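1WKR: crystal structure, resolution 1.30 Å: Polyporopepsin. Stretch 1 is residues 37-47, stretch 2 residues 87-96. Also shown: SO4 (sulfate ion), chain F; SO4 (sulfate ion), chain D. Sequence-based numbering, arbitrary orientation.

Stretch 1, residues 37-47: NTWLGADKSYV
Stretch 2 (87-96) QSIGVASRDS

Polyporopepsin here illustrates a short parallel β-pairing, in which a few backbone hydrogen bonds set the register and side chains on both sheet faces complete the seal, together burying 538 Å². W39 pairs with G90 (CA–CA 4.2 Å) and L40 with V91 (5.2 Å), all four residues extended (L40 at φ/ψ −142/173, V91 at −128/112). Three bonds alternate across the strands: G90 N to T38 O, 2.9 Å; L40 N to G90 O, 3.0 Å; A92 N to L40 O, 2.9 Å. Glycine suits position 90, since an ideal CB would lie 3.2 Å from W39 CB. On the W39 face, the indole (chi1 66°, chi2 −92°) brings CZ3 to 3.7 Å from A92 CB. On the face shared by L40 and V91, L40 (p, p) places CD1 4.1 Å from V91 CG2, and the same V91 methyl (chi1 t) lies over the Y46 ring (chi1 t, chi2 34°), 3.5 Å from Y46 CD2. Beyond the strand, G41 turns at φ/ψ 117/−1, where a CB would jam against the preceding carbonyl and meet A92 O at 3.0 Å. Water then replaces direct pairing: one molecule bridges G41 O (3.0 Å) and A92 O (2.9 Å), another A42 O (2.6 Å) and D95 OD2 (2.7 Å), the aspartate (chi1 p) offering acceptors at the partly exposed margin.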

# COMPACT_ATOMS: atom_id res chain seq x y z
N ASN A 37 -11.35 3.42 4.06
CA ASN A 37 -12.17 4.63 4.03
C ASN A 37 -11.55 5.57 3.04
O ASN A 37 -10.35 5.89 3.10
CB ASN A 37 -12.13 5.31 5.42
CG ASN A 37 -12.90 4.55 6.45
OD1 ASN A 37 -12.53 3.44 6.87
ND2 ASN A 37 -14.08 5.07 6.90
N THR A 38 -12.35 6.01 2.06
CA THR A 38 -11.93 7.05 1.10
C THR A 38 -12.28 8.40 1.68
O THR A 38 -13.46 8.58 2.06
CB THR A 38 -12.55 6.81 -0.27
OG1 THR A 38 -11.93 5.65 -0.84
CG2 THR A 38 -12.29 7.98 -1.22
N TRP A 39 -11.32 9.29 1.83
CA TRP A 39 -11.59 10.60 2.46
C TRP A 39 -10.69 11.62 1.90
O TRP A 39 -9.62 11.36 1.34
CB TRP A 39 -11.43 10.47 3.99
CG TRP A 39 -10.02 10.17 4.47
CD1 TRP A 39 -9.47 8.96 4.71
CD2 TRP A 39 -9.04 11.17 4.83
NE1 TRP A 39 -8.17 9.11 5.18
CE2 TRP A 39 -7.90 10.46 5.31
CE3 TRP A 39 -9.02 12.56 4.84
CZ2 TRP A 39 -6.75 11.09 5.74
CZ3 TRP A 39 -7.87 13.20 5.28
CH2 TRP A 39 -6.74 12.48 5.76
N LEU A 40 -11.12 12.87 2.10
CA LEU A 40 -10.38 14.04 1.63
C LEU A 40 -10.49 15.15 2.71
O LEU A 40 -11.22 15.01 3.69
CB LEU A 40 -10.89 14.52 0.24
CG LEU A 40 -12.37 14.87 0.16
CD1 LEU A 40 -12.68 16.32 0.65
CD2 LEU A 40 -12.80 14.74 -1.30
N GLY A 41 -9.75 16.23 2.50
CA GLY A 41 -9.82 17.39 3.43
C GLY A 41 -8.51 17.62 4.09
O GLY A 41 -8.43 18.57 4.94
N ALA A 42 -7.45 16.84 3.86
CA ALA A 42 -6.13 17.13 4.45
C ALA A 42 -5.46 18.28 3.83
O ALA A 42 -4.42 18.80 4.40
CB ALA A 42 -5.22 15.87 4.37
N ASP A 43 -5.87 18.75 2.70
CA ASP A 43 -5.25 19.94 2.00
C ASP A 43 -6.38 20.76 1.44
O ASP A 43 -6.97 21.61 2.18
CB ASP A 43 -4.23 19.51 1.03
CG ASP A 43 -3.53 20.69 0.35
OD1 ASP A 43 -3.81 21.82 0.74
OD2 ASP A 43 -2.75 20.47 -0.62
N LYS A 44 -6.76 20.54 0.20
CA LYS A 44 -7.89 21.31 -0.42
C LYS A 44 -9.13 21.13 0.41
O LYS A 44 -9.52 20.03 0.86
CB LYS A 44 -8.17 20.73 -1.78
CG LYS A 44 -7.02 20.93 -2.76
CD LYS A 44 -7.34 20.17 -4.11
CE LYS A 44 -6.40 20.35 -5.21
NZ LYS A 44 -6.93 20.58 -6.48
N SER A 45 -9.94 22.21 0.57
CA SER A 45 -11.24 22.14 1.20
C SER A 45 -12.17 21.29 0.27
O SER A 45 -12.07 21.35 -0.93
CB SER A 45 -11.82 23.54 1.32
OG SER A 45 -10.98 24.34 2.13
N TYR A 46 -13.10 20.65 0.95
CA TYR A 46 -14.16 19.91 0.23
C TYR A 46 -15.06 20.91 -0.51
O TYR A 46 -15.73 21.73 0.12
CB TYR A 46 -14.99 19.12 1.22
CG TYR A 46 -16.12 18.29 0.66
CD1 TYR A 46 -16.03 17.66 -0.58
CD2 TYR A 46 -17.27 18.08 1.42
CE1 TYR A 46 -17.07 16.88 -1.07
CE2 TYR A 46 -18.29 17.30 0.94
CZ TYR A 46 -18.18 16.72 -0.25
OH TYR A 46 -19.25 15.89 -0.66
N VAL A 47 -15.10 20.79 -1.81
CA VAL A 47 -15.98 21.67 -2.66
C VAL A 47 -17.30 20.97 -2.81
O VAL A 47 -17.39 19.86 -3.46
CB VAL A 47 -15.32 21.91 -3.96
CG1 VAL A 47 -16.25 22.80 -4.82
CG2 VAL A 47 -13.96 22.64 -3.72
N GLN A 87 -20.83 7.41 -3.91
CA GLN A 87 -19.74 6.87 -3.05
C GLN A 87 -19.75 7.54 -1.68
O GLN A 87 -19.81 8.77 -1.62
CB GLN A 87 -18.40 7.13 -3.75
CG GLN A 87 -17.20 6.66 -2.88
CD GLN A 87 -17.17 5.19 -2.63
OE1 GLN A 87 -17.30 4.40 -3.61
NE2 GLN A 87 -16.99 4.74 -1.39
N SER A 88 -19.72 6.75 -0.62
CA SER A 88 -19.60 7.32 0.73
C SER A 88 -18.12 7.68 0.93
O SER A 88 -17.23 6.81 0.76
CB SER A 88 -20.10 6.34 1.70
OG SER A 88 -20.07 6.91 3.02
N ILE A 89 -17.87 8.91 1.32
CA ILE A 89 -16.52 9.45 1.58
C ILE A 89 -16.48 10.14 2.92
O ILE A 89 -17.49 10.75 3.39
CB ILE A 89 -16.07 10.42 0.46
CG1 ILE A 89 -17.00 11.67 0.35
CG2 ILE A 89 -16.01 9.68 -0.87
CD1 ILE A 89 -16.42 12.72 -0.49
N GLY A 90 -15.33 10.18 3.54
CA GLY A 90 -15.07 11.04 4.69
C GLY A 90 -14.50 12.38 4.27
O GLY A 90 -13.83 12.53 3.27
N VAL A 91 -14.82 13.38 5.11
CA VAL A 91 -14.31 14.74 4.93
C VAL A 91 -13.70 15.16 6.28
O VAL A 91 -14.43 15.30 7.26
CB VAL A 91 -15.41 15.70 4.45
CG1 VAL A 91 -14.85 17.12 4.39
CG2 VAL A 91 -15.86 15.27 3.06
N ALA A 92 -12.40 15.30 6.28
CA ALA A 92 -11.69 15.47 7.58
C ALA A 92 -11.83 16.90 8.10
O ALA A 92 -11.61 17.88 7.32
CB ALA A 92 -10.18 15.17 7.36
N SER A 93 -12.13 16.99 9.37
CA SER A 93 -11.94 18.30 10.16
C SER A 93 -10.69 18.22 10.99
O SER A 93 -10.24 19.26 11.45
CB SER A 93 -13.14 18.56 10.99
OG SER A 93 -13.40 17.54 11.88
N ARG A 94 -10.18 17.02 11.24
CA ARG A 94 -8.88 16.82 11.94
C ARG A 94 -8.07 15.83 11.10
O ARG A 94 -8.63 14.83 10.71
CB ARG A 94 -9.11 16.24 13.40
CG ARG A 94 -9.90 17.17 14.38
CD ARG A 94 -9.28 18.53 14.50
NE ARG A 94 -10.11 19.47 15.28
CZ ARG A 94 -10.33 20.79 14.68
NH1 ARG A 94 -9.49 21.32 13.60
NH2 ARG A 94 -11.20 21.62 15.15
N ASP A 95 -6.77 16.05 10.96
CA ASP A 95 -5.91 14.97 10.34
C ASP A 95 -4.47 15.19 10.76
O ASP A 95 -4.01 16.36 10.97
CB ASP A 95 -6.04 14.96 8.79
CG ASP A 95 -5.56 16.22 8.20
OD1 ASP A 95 -6.27 17.18 8.04
OD2 ASP A 95 -4.31 16.27 7.82
N SER A 96 -3.75 14.12 10.88
CA SER A 96 -2.28 14.10 11.19
C SER A 96 -1.65 12.98 10.36
O SER A 96 -2.17 11.88 10.34
CB SER A 96 -2.10 13.87 12.64
OG SER A 96 -2.74 14.85 13.45
S SO4 F . -5.59 19.24 12.84
O1 SO4 F . -4.10 19.71 12.61
O2 SO4 F . -5.81 18.08 13.53
O3 SO4 F . -6.36 20.41 13.48
O4 SO4 F . -6.13 18.99 11.39
S SO4 D . -16.88 17.78 11.94
O1 SO4 D . -17.25 19.31 11.40
O2 SO4 D . -16.59 17.02 10.69
O3 SO4 D . -15.70 17.90 12.72
O4 SO4 D . -17.95 17.20 12.64
O HOH W 1 -15.19 5.64 2.35
O HOH W 2 -10.92 20.08 5.55
O HOH W 3 -6.56 20.06 6.74
O HOH W 4 -3.43 18.54 6.76